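Telomerase reverse transcriptase (Candida tropicalis MYA-3404, PDB 6ZD1) probably extends chromosome ends as a reverse transcriptase, copying a template within its own RNA component into telomeric DNA repeats. Local coordinates at residues E610-F624 with Y672-L685. Residues are numbered along the deposited sequence; the frame is centred on the assembly and turned at random.
Sequences ETIRENVDAILKLTF and YLLTCIKITITKSL
Two helices of the largely helical C-terminal region of this telomerase, corresponding to the thumb of other reverse transcriptases, pack along 610-624 and 672-685, running the same way at 27° with their axes 10.1 Å apart. At one end the Phe624 side chain fits among three others. Its CZ lies 3.9 Å from Ile681 CG1, and its CD1 approaches Leu685 CD2. Ser684 keeps its hydroxyl on its own helix, OG donating to Thr680 O from above the carbonyl plane, while its CB meets Phe624 CB at 3.7 Å. Thr680 divides its branches in the middle: chi1 of -59° sets OG1 beside the backbone N and leaves CG2 anti to it. CG2 rests 3.9 Å from Leu620 CD1, while OG1 lies 2.9 Å from Asp617 OD1 and as close to Cys676 O, a pair of acceptors between which its single proton is not settled. The other carboxylate oxygen, Asp617 OD2, stands 3.1 Å from Arg613 NE, well out of the guanidinium plane, a salt bridge of charges alone. With CG of Arg613 anti to its backbone N (chi1 163°), that carbon passes 3.7 Å from Cys676 SG. The sulfur also sits over one face of the Tyr672 ring, toward its rim. Along the buried side Val616 touches Leu673, and its CG1 meets Ile677 CG1; Ile677 in turn touches Ile653 of helix 642-664, and Leu685 reaches Ile695 of helix 692-699. Near-parallel helices are thus joined by Leu, Ile, Val and Phe side chains on their buried side, as in the helical bundle that forms the thumb-like C-terminal extension of telomerases.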
loop_
_atom_site.group_PDB
_atom_site.type_symbol
_atom_site.label_atom_id
_atom_site.label_comp_id
_atom_site.label_asym_id
_atom_site.label_seq_id
_atom_site.Cartn_x
_atom_site.Cartn_y
_atom_site.Cartn_z
ATOM N N GLU A 610 -8.351 -7.755 -6.987
ATOM C CA GLU A 610 -9.688 -7.199 -6.811
ATOM C C GLU A 610 -9.744 -6.284 -5.598
ATOM O O GLU A 610 -10.466 -5.280 -5.607
ATOM C CB GLU A 610 -10.726 -8.317 -6.664
ATOM C CG GLU A 610 -10.772 -9.311 -7.812
ATOM C CD GLU A 610 -9.894 -10.526 -7.570
ATOM O OE1 GLU A 610 -9.656 -11.290 -8.530
ATOM O OE2 GLU A 610 -9.445 -10.719 -6.420
ATOM N N THR A 611 -8.975 -6.607 -4.555
ATOM C CA THR A 611 -8.892 -5.731 -3.392
ATOM C C THR A 611 -8.089 -4.478 -3.709
ATOM O O THR A 611 -8.482 -3.370 -3.323
ATOM C CB THR A 611 -8.278 -6.483 -2.212
ATOM O OG1 THR A 611 -9.188 -7.500 -1.772
ATOM C CG2 THR A 611 -7.990 -5.528 -1.059
ATOM N N ILE A 612 -6.965 -4.626 -4.417
ATOM C CA ILE A 612 -6.202 -3.453 -4.835
ATOM C C ILE A 612 -7.069 -2.552 -5.702
ATOM O O ILE A 612 -7.124 -1.333 -5.503
ATOM C CB ILE A 612 -4.922 -3.869 -5.579
ATOM C CG1 ILE A 612 -3.927 -4.508 -4.618
ATOM C CG2 ILE A 612 -4.294 -2.663 -6.260
ATOM C CD1 ILE A 612 -2.673 -4.993 -5.301
ATOM N N ARG A 613 -7.789 -3.149 -6.651
ATOM C CA ARG A 613 -8.599 -2.361 -7.570
ATOM C C ARG A 613 -9.697 -1.617 -6.823
ATOM O O ARG A 613 -9.838 -0.396 -6.965
ATOM C CB ARG A 613 -9.179 -3.276 -8.645
ATOM C CG ARG A 613 -10.331 -2.688 -9.421
ATOM C CD ARG A 613 -11.611 -3.434 -9.111
ATOM N NE ARG A 613 -12.673 -3.083 -10.043
ATOM C CZ ARG A 613 -13.826 -3.735 -10.135
ATOM N NH1 ARG A 613 -14.061 -4.775 -9.346
ATOM N NH2 ARG A 613 -14.739 -3.350 -11.016
ATOM N N GLU A 614 -10.441 -2.326 -5.968
ATOM C CA GLU A 614 -11.548 -1.696 -5.253
ATOM C C GLU A 614 -11.066 -0.589 -4.322
ATOM O O GLU A 614 -11.782 0.398 -4.111
ATOM C CB GLU A 614 -12.343 -2.751 -4.480
ATOM C CG GLU A 614 -13.173 -3.661 -5.384
ATOM C CD GLU A 614 -13.829 -4.803 -4.633
ATOM O OE1 GLU A 614 -13.883 -4.747 -3.383
ATOM O OE2 GLU A 614 -14.287 -5.761 -5.294
ATOM N N ASN A 615 -9.856 -0.715 -3.775
ATOM C CA ASN A 615 -9.313 0.358 -2.946
ATOM C C ASN A 615 -9.023 1.592 -3.783
ATOM O O ASN A 615 -9.349 2.717 -3.387
ATOM C CB ASN A 615 -8.051 -0.118 -2.233
ATOM C CG ASN A 615 -8.341 -1.188 -1.213
ATOM O OD1 ASN A 615 -9.265 -1.062 -0.407
ATOM N ND2 ASN A 615 -7.566 -2.263 -1.252
ATOM N N VAL A 616 -8.384 1.401 -4.938
ATOM C CA VAL A 616 -8.211 2.501 -5.876
ATOM C C VAL A 616 -9.566 3.070 -6.274
ATOM O O VAL A 616 -9.758 4.292 -6.303
ATOM C CB VAL A 616 -7.401 2.020 -7.093
ATOM C CG1 VAL A 616 -7.375 3.084 -8.175
ATOM C CG2 VAL A 616 -5.987 1.648 -6.657
ATOM N N ASP A 617 -10.546 2.195 -6.527
ATOM C CA ASP A 617 -11.884 2.665 -6.873
ATOM C C ASP A 617 -12.507 3.450 -5.725
ATOM O O ASP A 617 -13.190 4.456 -5.950
ATOM C CB ASP A 617 -12.775 1.482 -7.259
ATOM C CG ASP A 617 -12.336 0.811 -8.548
ATOM O OD1 ASP A 617 -11.387 1.313 -9.194
ATOM O OD2 ASP A 617 -12.941 -0.221 -8.917
ATOM N N ALA A 618 -12.265 3.018 -4.486
ATOM C CA ALA A 618 -12.837 3.719 -3.340
ATOM C C ALA A 618 -12.255 5.121 -3.201
ATOM O O ALA A 618 -12.995 6.080 -2.949
ATOM C CB ALA A 618 -12.609 2.913 -2.062
ATOM N N ILE A 619 -10.935 5.265 -3.366
ATOM C CA ILE A 619 -10.342 6.601 -3.327
ATOM C C ILE A 619 -10.845 7.436 -4.496
ATOM O O ILE A 619 -11.147 8.625 -4.341
ATOM C CB ILE A 619 -8.805 6.532 -3.322
ATOM C CG1 ILE A 619 -8.310 5.556 -2.261
ATOM C CG2 ILE A 619 -8.231 7.907 -3.040
ATOM C CD1 ILE A 619 -8.647 5.982 -0.864
ATOM N N LEU A 620 -10.938 6.829 -5.683
ATOM C CA LEU A 620 -11.409 7.560 -6.856
ATOM C C LEU A 620 -12.829 8.073 -6.646
ATOM O O LEU A 620 -13.110 9.258 -6.867
ATOM C CB LEU A 620 -11.332 6.670 -8.100
ATOM C CG LEU A 620 -9.950 6.406 -8.710
ATOM C CD1 LEU A 620 -10.049 5.410 -9.855
ATOM C CD2 LEU A 620 -9.303 7.699 -9.185
ATOM N N LYS A 621 -13.734 7.202 -6.188
ATOM C CA LYS A 621 -15.129 7.606 -6.029
ATOM C C LYS A 621 -15.259 8.785 -5.073
ATOM O O LYS A 621 -15.995 9.738 -5.351
ATOM C CB LYS A 621 -15.975 6.428 -5.544
ATOM C CG LYS A 621 -16.202 5.352 -6.595
ATOM C CD LYS A 621 -16.897 4.119 -6.016
ATOM C CE LYS A 621 -18.394 4.339 -5.809
ATOM N NZ LYS A 621 -18.717 5.091 -4.563
ATOM N N LEU A 622 -14.535 8.752 -3.953
ATOM C CA LEU A 622 -14.571 9.885 -3.034
ATOM C C LEU A 622 -14.029 11.145 -3.692
ATOM O O LEU A 622 -14.565 12.241 -3.490
ATOM C CB LEU A 622 -13.776 9.567 -1.773
ATOM C CG LEU A 622 -14.454 8.556 -0.861
ATOM C CD1 LEU A 622 -13.580 8.289 0.345
ATOM C CD2 LEU A 622 -15.820 9.076 -0.443
ATOM N N THR A 623 -12.985 11.005 -4.510
ATOM C CA THR A 623 -12.424 12.173 -5.175
ATOM C C THR A 623 -13.414 12.762 -6.169
ATOM O O THR A 623 -13.625 13.980 -6.192
ATOM C CB THR A 623 -11.113 11.804 -5.868
ATOM O OG1 THR A 623 -10.218 11.212 -4.917
ATOM C CG2 THR A 623 -10.457 13.045 -6.459
ATOM N N PHE A 624 -14.062 11.914 -6.973
ATOM C CA PHE A 624 -15.011 12.427 -7.952
ATOM C C PHE A 624 -16.319 12.866 -7.314
ATOM O O PHE A 624 -16.987 13.766 -7.840
ATOM C CB PHE A 624 -15.267 11.384 -9.034
ATOM C CG PHE A 624 -14.111 11.203 -9.963
ATOM C CD1 PHE A 624 -13.911 12.081 -11.011
ATOM C CD2 PHE A 624 -13.209 10.174 -9.775
ATOM C CE1 PHE A 624 -12.838 11.927 -11.864
ATOM C CE2 PHE A 624 -12.134 10.013 -10.626
ATOM C CZ PHE A 624 -11.947 10.890 -11.670
ATOM N N TYR A 672 -4.364 -4.453 -15.942
ATOM C CA TYR A 672 -5.679 -4.666 -15.346
ATOM C C TYR A 672 -6.118 -3.446 -14.542
ATOM O O TYR A 672 -7.290 -3.053 -14.582
ATOM C CB TYR A 672 -5.653 -5.921 -14.467
ATOM C CG TYR A 672 -6.942 -6.207 -13.717
ATOM C CD1 TYR A 672 -7.989 -6.892 -14.326
ATOM C CD2 TYR A 672 -7.102 -5.810 -12.393
ATOM C CE1 TYR A 672 -9.166 -7.160 -13.640
ATOM C CE2 TYR A 672 -8.274 -6.074 -11.700
ATOM C CZ TYR A 672 -9.300 -6.748 -12.327
ATOM O OH TYR A 672 -10.462 -7.007 -11.635
ATOM N N LEU A 673 -5.178 -2.802 -13.847
ATOM C CA LEU A 673 -5.541 -1.662 -13.013
ATOM C C LEU A 673 -5.844 -0.434 -13.860
ATOM O O LEU A 673 -6.766 0.327 -13.549
ATOM C CB LEU A 673 -4.427 -1.367 -12.011
ATOM C CG LEU A 673 -4.790 -0.412 -10.873
ATOM C CD1 LEU A 673 -5.950 -0.967 -10.057
ATOM C CD2 LEU A 673 -3.581 -0.151 -9.985
ATOM N N LEU A 674 -5.082 -0.225 -14.937
ATOM C CA LEU A 674 -5.316 0.935 -15.793
ATOM C C LEU A 674 -6.711 0.897 -16.405
ATOM O O LEU A 674 -7.398 1.924 -16.468
ATOM C CB LEU A 674 -4.251 1.006 -16.887
ATOM C CG LEU A 674 -4.319 2.197 -17.844
ATOM C CD1 LEU A 674 -4.322 3.494 -17.062
ATOM C CD2 LEU A 674 -3.159 2.171 -18.829
ATOM N N THR A 675 -7.157 -0.280 -16.848
ATOM C CA THR A 675 -8.475 -0.358 -17.466
ATOM C C THR A 675 -9.591 -0.310 -16.430
ATOM O O THR A 675 -10.669 0.222 -16.719
ATOM C CB THR A 675 -8.588 -1.616 -18.332
ATOM O OG1 THR A 675 -8.407 -2.783 -17.526
ATOM C CG2 THR A 675 -7.531 -1.592 -19.425
ATOM N N CYS A 676 -9.356 -0.827 -15.219
ATOM C CA CYS A 676 -10.327 -0.615 -14.149
ATOM C C CYS A 676 -10.429 0.860 -13.781
ATOM O O CYS A 676 -11.519 1.341 -13.441
ATOM C CB CYS A 676 -9.957 -1.442 -12.917
ATOM S SG CYS A 676 -10.295 -3.208 -13.068
ATOM N N ILE A 677 -9.318 1.596 -13.871
ATOM C CA ILE A 677 -9.354 3.031 -13.611
ATOM C C ILE A 677 -10.193 3.741 -14.666
ATOM O O ILE A 677 -11.011 4.610 -14.346
ATOM C CB ILE A 677 -7.927 3.599 -13.561
ATOM C CG1 ILE A 677 -7.201 3.142 -12.298
ATOM C CG2 ILE A 677 -7.949 5.114 -13.634
ATOM C CD1 ILE A 677 -5.739 3.528 -12.292
ATOM N N LYS A 678 -10.013 3.373 -15.938
ATOM C CA LYS A 678 -10.809 3.983 -16.999
ATOM C C LYS A 678 -12.294 3.747 -16.768
ATOM O O LYS A 678 -13.107 4.672 -16.879
ATOM C CB LYS A 678 -10.391 3.426 -18.360
ATOM C CG LYS A 678 -8.949 3.707 -18.736
ATOM C CD LYS A 678 -8.620 3.066 -20.072
ATOM C CE LYS A 678 -7.190 3.346 -20.487
ATOM N NZ LYS A 678 -6.910 2.728 -21.814
ATOM N N ILE A 679 -12.665 2.514 -16.421
ATOM C CA ILE A 679 -14.074 2.204 -16.197
ATOM C C ILE A 679 -14.608 2.976 -14.997
ATOM O O ILE A 679 -15.703 3.551 -15.048
ATOM C CB ILE A 679 -14.257 0.688 -16.027
ATOM C CG1 ILE A 679 -13.808 -0.029 -17.303
ATOM C CG2 ILE A 679 -15.704 0.359 -15.686
ATOM C CD1 ILE A 679 -13.847 -1.533 -17.212
ATOM N N THR A 680 -13.837 3.020 -13.906
ATOM C CA THR A 680 -14.272 3.761 -12.724
ATOM C C THR A 680 -14.405 5.252 -13.019
ATOM O O THR A 680 -15.370 5.895 -12.587
ATOM C CB THR A 680 -13.303 3.523 -11.569
ATOM O OG1 THR A 680 -13.254 2.122 -11.276
ATOM C CG2 THR A 680 -13.763 4.273 -10.333
ATOM N N ILE A 681 -13.450 5.820 -13.757
ATOM C CA ILE A 681 -13.521 7.238 -14.091
ATOM C C ILE A 681 -14.714 7.510 -15.000
ATOM O O ILE A 681 -15.436 8.499 -14.819
ATOM C CB ILE A 681 -12.193 7.692 -14.723
ATOM C CG1 ILE A 681 -11.080 7.617 -13.675
ATOM C CG2 ILE A 681 -12.314 9.093 -15.311
ATOM C CD1 ILE A 681 -9.744 8.114 -14.153
ATOM N N THR A 682 -14.956 6.623 -15.968
ATOM C CA THR A 682 -16.116 6.759 -16.844
ATOM C C THR A 682 -17.410 6.761 -16.043
ATOM O O THR A 682 -18.267 7.635 -16.224
ATOM C CB THR A 682 -16.137 5.617 -17.861
ATOM O OG1 THR A 682 -14.897 5.586 -18.576
ATOM C CG2 THR A 682 -17.286 5.793 -18.838
ATOM N N LYS A 683 -17.567 5.783 -15.147
ATOM C CA LYS A 683 -18.780 5.699 -14.339
ATOM C C LYS A 683 -18.921 6.919 -13.436
ATOM O O LYS A 683 -19.992 7.535 -13.372
ATOM C CB LYS A 683 -18.759 4.409 -13.516
ATOM C CG LYS A 683 -20.117 3.948 -13.008
ATOM C CD LYS A 683 -20.396 4.466 -11.605
ATOM C CE LYS A 683 -21.758 4.002 -11.113
ATOM N NZ LYS A 683 -22.854 4.445 -12.029
ATOM N N SER A 684 -17.832 7.314 -12.772
ATOM C CA SER A 684 -17.860 8.435 -11.838
ATOM C C SER A 684 -18.123 9.770 -12.522
ATOM O O SER A 684 -18.400 10.759 -11.833
ATOM C CB SER A 684 -16.534 8.514 -11.072
ATOM O OG SER A 684 -16.317 7.355 -10.284
ATOM N N LEU A 685 -18.004 9.839 -13.847
ATOM C CA LEU A 685 -18.285 11.063 -14.581
ATOM C C LEU A 685 -19.633 11.024 -15.289
ATOM O O LEU A 685 -19.879 11.844 -16.178
ATOM C CB LEU A 685 -17.171 11.348 -15.585
ATOM C CG LEU A 685 -15.810 11.689 -14.983
ATOM C CD1 LEU A 685 -14.793 11.888 -16.091
ATOM C CD2 LEU A 685 -15.893 12.930 -14.096
#